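Local coordinates for protein 2-hydroxyisobutyryl-CoA synthetase (Aquincola tertiaricarbonis, PDB 6HDY) that is a CoA synthetase of the ANL superfamily of AMP-binding enzymes, at residues Ile147-Gly159 / Met281-Ser293. Residues are numbered along the deposited sequence; the frame is centred on the assembly and turned at random.
With 3HL ((3S)-3-hydroxybutanoic acid), chain B; 8LQ ([[(2~{R},3~{S},4~{R},5~{R})-5-(6-aminopurin-9-yl)-3,4-bis(oxidanyl)oxolan-2-yl]methoxy-oxidanyl-phosphoryl] (3~{S})-3-oxidanylbutanoate), chain C.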
ATOM      1  N   ILE A 147      14.410 -10.479  -5.195  1.00 32.92           N
ATOM      2  CA  ILE A 147      14.088  -9.888  -3.883  1.00 30.00           C
ATOM      3  C   ILE A 147      13.086 -10.775  -3.101  1.00 35.98           C
ATOM      4  O   ILE A 147      13.289 -11.019  -1.912  1.00 35.67           O
ATOM      5  CB  ILE A 147      13.550  -8.420  -4.053  1.00 29.92           C
ATOM      6  CG1 ILE A 147      14.641  -7.491  -4.633  1.00 28.91           C
ATOM      7  CG2 ILE A 147      12.980  -7.878  -2.705  1.00 26.11           C
ATOM      8  CD1 ILE A 147      14.159  -6.116  -5.213  1.00 28.44           C
ATOM      9  N   ALA A 148      11.995 -11.225  -3.768  1.00 33.92           N
ATOM     10  CA  ALA A 148      10.967 -12.063  -3.142  1.00 33.41           C
ATOM     11  C   ALA A 148      11.545 -13.392  -2.631  1.00 35.83           C
ATOM     12  O   ALA A 148      11.208 -13.821  -1.526  1.00 35.83           O
ATOM     13  CB  ALA A 148       9.827 -12.321  -4.119  1.00 34.48           C
ATOM     14  N   ASN A 149      12.440 -14.007  -3.410  1.00 32.39           N
ATOM     15  CA  ASN A 149      13.097 -15.260  -3.051  1.00 33.83           C
ATOM     16  C   ASN A 149      14.080 -15.087  -1.916  1.00 38.95           C
ATOM     17  O   ASN A 149      14.039 -15.874  -0.961  1.00 40.27           O
ATOM     18  CB  ASN A 149      13.746 -15.897  -4.261  1.00 36.44           C
ATOM     19  CG  ASN A 149      12.752 -16.593  -5.129  1.00 48.56           C
ATOM     20  OD1 ASN A 149      12.462 -17.765  -4.930  1.00 42.55           O
ATOM     21  ND2 ASN A 149      12.177 -15.881  -6.085  1.00 42.14           N
ATOM     22  N   ALA A 150      14.939 -14.043  -1.989  1.00 35.46           N
ATOM     23  CA  ALA A 150      15.887 -13.701  -0.924  1.00 34.15           C
ATOM     24  C   ALA A 150      15.120 -13.474   0.354  1.00 36.50           C
ATOM     25  O   ALA A 150      15.499 -14.015   1.375  1.00 35.52           O
ATOM     26  CB  ALA A 150      16.641 -12.435  -1.278  1.00 33.96           C
ATOM     27  N   HIS A 151      14.004 -12.711   0.301  1.00 32.23           N
ATOM     28  CA  HIS A 151      13.241 -12.398   1.516  1.00 29.84           C
ATOM     29  C   HIS A 151      12.515 -13.587   2.105  1.00 33.70           C
ATOM     30  O   HIS A 151      12.489 -13.676   3.321  1.00 32.75           O
ATOM     31  CB  HIS A 151      12.294 -11.213   1.277  1.00 27.99           C
ATOM     32  CG  HIS A 151      13.031  -9.914   1.259  1.00 29.61           C
ATOM     33  ND1 HIS A 151      12.378  -8.739   1.130  1.00 29.82           N
ATOM     34  CD2 HIS A 151      14.357  -9.665   1.381  1.00 30.33           C
ATOM     35  CE1 HIS A 151      13.305  -7.797   1.179  1.00 28.19           C
ATOM     36  NE2 HIS A 151      14.506  -8.311   1.336  1.00 28.82           N
ATOM     37  N   ALA A 152      11.920 -14.489   1.269  1.00 31.40           N
ATOM     38  CA  ALA A 152      11.253 -15.722   1.747  1.00 32.14           C
ATOM     39  C   ALA A 152      12.261 -16.590   2.505  1.00 38.69           C
ATOM     40  O   ALA A 152      11.925 -17.156   3.544  1.00 39.49           O
ATOM     41  CB  ALA A 152      10.683 -16.521   0.576  1.00 33.41           C
ATOM     42  N   ARG A 153      13.495 -16.668   1.980  1.00 36.63           N
ATOM     43  CA  ARG A 153      14.615 -17.417   2.540  1.00 38.61           C
ATOM     44  C   ARG A 153      14.977 -16.963   3.971  1.00 42.03           C
ATOM     45  O   ARG A 153      15.052 -17.785   4.888  1.00 41.68           O
ATOM     46  CB  ARG A 153      15.820 -17.305   1.592  1.00 39.08           C
ATOM     47  CG  ARG A 153      17.152 -17.692   2.201  1.00 35.66           C
ATOM     48  CD  ARG A 153      18.194 -17.762   1.133  1.00 33.74           C
ATOM     49  NE  ARG A 153      19.526 -17.953   1.695  1.00 38.99           N
ATOM     50  CZ  ARG A 153      20.652 -17.678   1.050  1.00 50.50           C
ATOM     51  NH1 ARG A 153      20.615 -17.225  -0.194  1.00 39.07           N
ATOM     52  NH2 ARG A 153      21.823 -17.875   1.635  1.00 43.24           N
ATOM     53  N   ILE A 154      15.169 -15.648   4.141  1.00 37.26           N
ATOM     54  CA  ILE A 154      15.528 -14.994   5.397  1.00 36.03           C
ATOM     55  C   ILE A 154      14.333 -15.028   6.385  1.00 38.31           C
ATOM     56  O   ILE A 154      14.551 -15.163   7.577  1.00 37.14           O
ATOM     57  CB  ILE A 154      16.041 -13.557   5.076  1.00 37.38           C
ATOM     58  CG1 ILE A 154      17.337 -13.612   4.241  1.00 37.16           C
ATOM     59  CG2 ILE A 154      16.253 -12.748   6.339  1.00 37.71           C
ATOM     60  CD1 ILE A 154      17.609 -12.379   3.405  1.00 41.35           C
ATOM     61  N   MET A 155      13.081 -14.909   5.890  1.00 33.78           N
ATOM     62  CA  MET A 155      11.887 -14.973   6.752  1.00 32.29           C
ATOM     63  C   MET A 155      11.720 -16.410   7.312  1.00 39.21           C
ATOM     64  O   MET A 155      11.295 -16.587   8.450  1.00 39.23           O
ATOM     65  CB  MET A 155      10.635 -14.512   5.981  1.00 32.11           C
ATOM     66  CG  MET A 155      10.486 -12.996   5.922  1.00 32.24           C
ATOM     67  SD  MET A 155       9.192 -12.457   4.760  1.00 32.52           S
ATOM     68  CE  MET A 155       7.762 -13.194   5.505  1.00 28.73           C
ATOM     69  N   TRP A 156      12.094 -17.422   6.508  1.00 36.99           N
ATOM     70  CA  TRP A 156      12.112 -18.826   6.910  1.00 38.20           C
ATOM     71  C   TRP A 156      13.141 -18.954   8.058  1.00 40.80           C
ATOM     72  O   TRP A 156      12.871 -19.638   9.051  1.00 40.74           O
ATOM     73  CB  TRP A 156      12.476 -19.730   5.716  1.00 38.29           C
ATOM     74  CG  TRP A 156      12.594 -21.182   6.079  1.00 42.29           C
ATOM     75  CD1 TRP A 156      13.611 -21.776   6.758  1.00 46.64           C
ATOM     76  CD2 TRP A 156      11.653 -22.217   5.782  1.00 44.42           C
ATOM     77  NE1 TRP A 156      13.335 -23.103   6.960  1.00 48.88           N
ATOM     78  CE2 TRP A 156      12.148 -23.410   6.357  1.00 50.68           C
ATOM     79  CE3 TRP A 156      10.428 -22.253   5.094  1.00 45.70           C
ATOM     80  CZ2 TRP A 156      11.482 -24.633   6.240  1.00 52.33           C
ATOM     81  CZ3 TRP A 156       9.759 -23.463   4.991  1.00 49.86           C
ATOM     82  CH2 TRP A 156      10.280 -24.635   5.570  1.00 52.77           C
ATOM     83  N   GLY A 157      14.257 -18.231   7.940  1.00 36.12           N
ATOM     84  CA  GLY A 157      15.302 -18.174   8.963  1.00 37.71           C
ATOM     85  C   GLY A 157      14.831 -17.638  10.307  1.00 41.38           C
ATOM     86  O   GLY A 157      15.443 -17.929  11.346  1.00 42.40           O
ATOM     87  N   MET A 158      13.740 -16.841  10.292  1.00 35.17           N
ATOM     88  CA  MET A 158      13.108 -16.268  11.478  1.00 34.03           C
ATOM     89  C   MET A 158      12.032 -17.215  12.040  1.00 41.14           C
ATOM     90  O   MET A 158      11.357 -16.884  13.026  1.00 41.24           O
ATOM     91  CB  MET A 158      12.502 -14.902  11.164  1.00 33.93           C
ATOM     92  CG  MET A 158      13.485 -13.909  10.579  1.00 35.64           C
ATOM     93  SD  MET A 158      12.661 -12.340  10.190  1.00 37.00           S
ATOM     94  CE  MET A 158      14.120 -11.255   9.899  1.00 32.38           C
ATOM     95  N   GLY A 159      11.906 -18.394  11.427  1.00 38.99           N
ATOM     96  CA  GLY A 159      10.915 -19.389  11.817  1.00 40.35           C
ATOM     97  C   GLY A 159       9.528 -19.163  11.244  1.00 42.89           C
ATOM     98  O   GLY A 159       8.576 -19.816  11.687  1.00 43.09           O
ATOM     99  N   MET A 281      19.338  -0.914  -1.482  1.00 24.83           N
ATOM    100  CA  MET A 281      19.874  -2.265  -1.313  1.00 24.75           C
ATOM    101  C   MET A 281      18.825  -3.376  -1.222  1.00 29.70           C
ATOM    102  O   MET A 281      19.160  -4.446  -0.708  1.00 29.49           O
ATOM    103  CB  MET A 281      20.827  -2.320  -0.099  1.00 26.40           C
ATOM    104  CG  MET A 281      22.030  -1.460  -0.273  1.00 29.79           C
ATOM    105  SD  MET A 281      22.823  -1.827  -1.849  1.00 37.08           S
ATOM    106  CE  MET A 281      24.009  -0.841  -1.747  1.00 35.96           C
ATOM    107  N   SER A 282      17.575  -3.165  -1.732  1.00 26.82           N
ATOM    108  CA  SER A 282      16.593  -4.264  -1.722  1.00 25.70           C
ATOM    109  C   SER A 282      17.214  -5.392  -2.549  1.00 31.77           C
ATOM    110  O   SER A 282      17.784  -5.094  -3.595  1.00 31.62           O
ATOM    111  CB  SER A 282      15.262  -3.852  -2.322  1.00 26.99           C
ATOM    112  OG  SER A 282      14.720  -2.756  -1.609  1.00 39.56           O
ATOM    113  N   PRO A 283      17.235  -6.665  -2.100  1.00 28.49           N
ATOM    114  CA  PRO A 283      16.648  -7.234  -0.870  1.00 27.38           C
ATOM    115  C   PRO A 283      17.345  -6.709   0.402  1.00 31.18           C
ATOM    116  O   PRO A 283      18.475  -7.083   0.712  1.00 30.87           O
ATOM    117  CB  PRO A 283      16.785  -8.755  -1.098  1.00 30.31           C
ATOM    118  CG  PRO A 283      17.989  -8.901  -1.995  1.00 34.80           C
ATOM    119  CD  PRO A 283      17.904  -7.702  -2.917  1.00 30.41           C
ATOM    120  N   PHE A 284      16.677  -5.787   1.100  1.00 27.60           N
ATOM    121  CA  PHE A 284      17.210  -5.080   2.267  1.00 27.23           C
ATOM    122  C   PHE A 284      17.351  -5.981   3.498  1.00 32.94           C
ATOM    123  O   PHE A 284      18.052  -5.605   4.438  1.00 32.44           O
ATOM    124  CB  PHE A 284      16.374  -3.818   2.588  1.00 27.72           C
ATOM    125  CG  PHE A 284      14.910  -4.122   2.829  1.00 28.63           C
ATOM    126  CD1 PHE A 284      14.475  -4.593   4.068  1.00 31.07           C
ATOM    127  CD2 PHE A 284      13.973  -3.970   1.807  1.00 29.48           C
ATOM    128  CE1 PHE A 284      13.140  -4.914   4.277  1.00 31.56           C
ATOM    129  CE2 PHE A 284      12.633  -4.260   2.030  1.00 31.51           C
ATOM    130  CZ  PHE A 284      12.226  -4.734   3.263  1.00 29.98           C
ATOM    131  N   MET A 285      16.688  -7.166   3.492  1.00 29.20           N
ATOM    132  CA  MET A 285      16.803  -8.136   4.582  1.00 28.66           C
ATOM    133  C   MET A 285      18.177  -8.857   4.521  1.00 34.27           C
ATOM    134  O   MET A 285      18.399  -9.772   5.294  1.00 35.78           O
ATOM    135  CB  MET A 285      15.620  -9.146   4.562  1.00 29.84           C
ATOM    136  CG  MET A 285      14.288  -8.524   4.938  1.00 30.33           C
ATOM    137  SD  MET A 285      12.869  -9.660   4.972  1.00 32.34           S
ATOM    138  CE  MET A 285      13.243 -10.585   6.394  1.00 31.59           C
ATOM    139  N   ASN A 286      19.116  -8.411   3.644  1.00 31.97           N
ATOM    140  CA  ASN A 286      20.486  -8.967   3.517  1.00 32.35           C
ATOM    141  C   ASN A 286      21.274  -8.911   4.861  1.00 34.38           C
ATOM    142  O   ASN A 286      22.311  -9.551   5.031  1.00 34.05           O
ATOM    143  CB  ASN A 286      21.247  -8.266   2.375  1.00 29.38           C
ATOM    144  CG  ASN A 286      21.621  -6.839   2.700  1.00 36.66           C
ATOM    145  OD1 ASN A 286      20.787  -5.959   2.728  1.00 27.32           O
ATOM    146  ND2 ASN A 286      22.874  -6.580   3.011  1.00 33.73           N
ATOM    147  N   VAL A 287      20.780  -8.105   5.789  1.00 31.09           N
ATOM    148  CA  VAL A 287      21.249  -8.032   7.174  1.00 31.09           C
ATOM    149  C   VAL A 287      19.998  -8.347   7.998  1.00 33.97           C
ATOM    150  O   VAL A 287      18.969  -7.667   7.833  1.00 32.46           O
ATOM    151  CB  VAL A 287      22.006  -6.742   7.611  1.00 33.41           C
ATOM    152  CG1 VAL A 287      23.369  -6.647   6.933  1.00 33.61           C
ATOM    153  CG2 VAL A 287      21.180  -5.481   7.377  1.00 31.66           C
ATOM    154  N   ALA A 288      20.029  -9.478   8.726  1.00 30.01           N
ATOM    155  CA  ALA A 288      18.872  -9.961   9.490  1.00 29.11           C
ATOM    156  C   ALA A 288      19.218 -11.006  10.517  1.00 34.30           C
ATOM    157  O   ALA A 288      19.973 -11.940  10.231  1.00 35.55           O
ATOM    158  CB  ALA A 288      17.796 -10.529   8.547  1.00 28.49           C
ATOM    159  N   GLY A 289      18.564 -10.905  11.664  1.00 31.70           N
ATOM    160  CA  GLY A 289      18.679 -11.900  12.726  1.00 34.07           C
ATOM    161  C   GLY A 289      17.907 -13.166  12.380  1.00 38.74           C
ATOM    162  O   GLY A 289      17.045 -13.167  11.481  1.00 34.96           O
ATOM    163  N   THR A 290      18.258 -14.279  13.045  1.00 38.80           N
ATOM    164  CA  THR A 290      17.586 -15.566  12.791  1.00 39.16           C
ATOM    165  C   THR A 290      16.892 -16.046  14.078  1.00 44.56           C
ATOM    166  O   THR A 290      17.083 -15.441  15.120  1.00 43.69           O
ATOM    167  CB  THR A 290      18.548 -16.583  12.161  1.00 39.12           C
ATOM    168  OG1 THR A 290      19.468 -17.014  13.155  1.00 39.85           O
ATOM    169  CG2 THR A 290      19.304 -16.036  10.961  1.00 30.77           C
ATOM    170  N   GLU A 291      16.054 -17.089  14.006  1.00 43.59           N
ATOM    171  CA  GLU A 291      15.360 -17.603  15.188  1.00 44.18           C
ATOM    172  C   GLU A 291      16.309 -17.933  16.364  1.00 48.12           C
ATOM    173  O   GLU A 291      15.976 -17.600  17.502  1.00 47.17           O
ATOM    174  CB  GLU A 291      14.454 -18.792  14.857  1.00 46.02           C
ATOM    175  CG  GLU A 291      13.557 -19.184  16.026  1.00 51.15           C
ATOM    176  CD  GLU A 291      12.579 -20.308  15.765  1.00 64.62           C
ATOM    177  OE1 GLU A 291      12.602 -20.882  14.653  1.00 41.75           O
ATOM    178  OE2 GLU A 291      11.773 -20.602  16.675  1.00 58.35           O
ATOM    179  N   GLN A 292      17.486 -18.528  16.077  1.00 44.97           N
ATOM    180  CA  GLN A 292      18.485 -18.890  17.087  1.00 46.48           C
ATOM    181  C   GLN A 292      19.489 -17.765  17.336  1.00 49.95           C
ATOM    182  O   GLN A 292      19.801 -17.500  18.494  1.00 52.23           O
ATOM    183  CB  GLN A 292      19.187 -20.230  16.779  1.00 49.85           C
ATOM    184  CG  GLN A 292      18.232 -21.440  16.575  1.00 51.44           C
ATOM    185  CD  GLN A 292      17.552 -21.459  15.205  1.00 60.74           C
ATOM    186  OE1 GLN A 292      18.020 -20.853  14.237  1.00 49.85           O
ATOM    187  NE2 GLN A 292      16.400 -22.112  15.101  1.00 50.25           N
ATOM    188  N   SER A 293      19.986 -17.091  16.275  1.00 43.21           N
ATOM    189  CA  SER A 293      20.887 -15.937  16.406  1.00 41.28           C
ATOM    190  C   SER A 293      19.943 -14.737  16.416  1.00 44.35           C
ATOM    191  O   SER A 293      19.880 -13.975  15.440  1.00 42.35           O
ATOM    192  CB  SER A 293      21.843 -15.880  15.216  1.00 42.49           C
ATOM    193  OG  SER A 293      22.450 -17.144  15.000  1.00 45.91           O
TER
HETATM  194  CA  3HL B 501      14.685   0.592   4.796  0.50 32.78           C
HETATM  195  CB  3HL B 501      14.387   0.445   3.287  0.50 30.99           C
HETATM  196  OG1 3HL B 501      14.420  -0.904   2.831  0.50 33.96           O
HETATM  197  CG2 3HL B 501      13.033   0.982   2.932  0.50 26.64           C
HETATM  198  C   3HL B 501      14.885  -0.782   5.387  0.50 31.86           C
HETATM  199  OA  3HL B 501      13.937  -1.553   5.436  0.50 33.11           O
HETATM  200  OB  3HL B 501      16.173  -1.126   5.643  0.50 31.99           O
HETATM  201  N9  8LQ C 502      17.864   1.594   9.094  1.00 38.02           N
HETATM  202  C8  8LQ C 502      17.142   0.751   8.339  1.00 39.25           C
HETATM  203  N7  8LQ C 502      17.043  -0.412   8.974  1.00 39.26           N
HETATM  204  C5  8LQ C 502      17.728  -0.306  10.125  1.00 39.51           C
HETATM  205  C6  8LQ C 502      17.921  -1.141  11.170  1.00 36.41           C
HETATM  206  N6  8LQ C 502      17.411  -2.361  11.103  1.00 30.16           N
HETATM  207  N1  8LQ C 502      18.643  -0.776  12.247  1.00 38.77           N
HETATM  208  C2  8LQ C 502      19.186   0.508  12.332  1.00 35.87           C
HETATM  209  N3  8LQ C 502      18.914   1.373  11.282  1.00 36.00           N
HETATM  210  C4  8LQ C 502      18.227   0.944  10.196  1.00 38.60           C
HETATM  211  CAA 8LQ C 502      13.616  -0.374   3.179  0.50 17.86           C
HETATM  212  CAZ 8LQ C 502      14.083  -0.840   4.583  0.50 21.54           C
HETATM  213  OAE 8LQ C 502      13.036  -0.635   5.528  0.50 17.92           O
HETATM  214  CAL 8LQ C 502      15.335  -0.084   5.069  0.50 28.86           C
HETATM  215  CAS 8LQ C 502      15.098   1.432   5.052  0.50 38.33           C
HETATM  216  OAC 8LQ C 502      14.451   1.962   5.951  0.50 40.65           O
HETATM  217  OAQ 8LQ C 502      15.582   2.093   3.939  1.00 43.29           O
HETATM  218  PBC 8LQ C 502      15.702   3.686   3.855  1.00 41.42           P
HETATM  219  OAH 8LQ C 502      14.202   4.203   3.928  1.00 41.96           O
HETATM  220  OAD 8LQ C 502      16.411   4.158   2.653  1.00 50.88           O
HETATM  221  O5' 8LQ C 502      16.513   4.084   5.151  1.00 37.90           O
HETATM  222  C5' 8LQ C 502      17.763   3.425   5.351  1.00 34.53           C
HETATM  223  C4' 8LQ C 502      18.379   3.896   6.643  1.00 32.16           C
HETATM  224  O4' 8LQ C 502      17.480   3.590   7.743  1.00 31.98           O
HETATM  225  C3' 8LQ C 502      19.577   3.079   6.874  1.00 32.79           C
HETATM  226  O3' 8LQ C 502      20.723   3.658   6.188  1.00 32.30           O
HETATM  227  C2' 8LQ C 502      19.697   3.164   8.397  1.00 34.30           C
HETATM  228  O2' 8LQ C 502      20.202   4.489   8.830  1.00 35.31           O
HETATM  229  C1' 8LQ C 502      18.250   3.015   8.809  1.00 31.59           C
HETATM  230  O   HOH W   1      16.547 -15.080   9.456  1.00 39.22           O
HETATM  231  O   HOH W   2      16.957 -20.027  11.888  1.00 38.27           O
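His151, Ile154 and Met158 of helix 141-157 pack against Pro283, Met285 and Ala288 in the AMP-binding domain of an ANL-family enzyme, burying 691 Å² between residues 147-159 and 281-293. Aromatic contacts link the helix to the ligand pocket. The His151 edge points at the face of Phe284 in a T-shaped pair, with planes at 69° and His151 CE1 3.7 Å from Phe284 CE2. The opposite face of the Phe284 ring borders the ligand site, where the two modelled groups overlap and so cannot be present at once; Phe284 CG lies 3.3 Å from OG1 of (3S)-3-hydroxybutanoic acid. Both imidazole nitrogens have partners: Met285 N donates to His151 NE2 over 3.3 Å, from 37° outside the ring plane, while ND1 is bonded to Gly180 O on helix 176-187, which fixes the ring's rotation.

Met285 has the largest share of the buried surface. Its SD sits 3.9 Å from the centroid of the His151 ring, nearly on the normal, and CG lies over the same face, whereas Ile147 CG2 covers the opposite one. A bend at chi3 carries CE away from the imidazole to meet Ile154 CG2, Met155 CG and Met158 CE. Packing is tight beside it, where Ile154 CG2 comes within 3.5 Å of Ala288 CB. At the other end of the contact Pro283, which follows a cis peptide bond, fits its ring against Ala150 CB and Ile147 CG1.

Polar links join the C-terminal end of the helix, closed by a Schellman motif at Gly159, to the 289-292 turn. One water donates to both Ile154 O and Gly289 O. Gly157 O takes a second water, shared with Gln292 OE1, and accepts from Glu291 N at 2.9 Å, with an N-H...O angle of 166°.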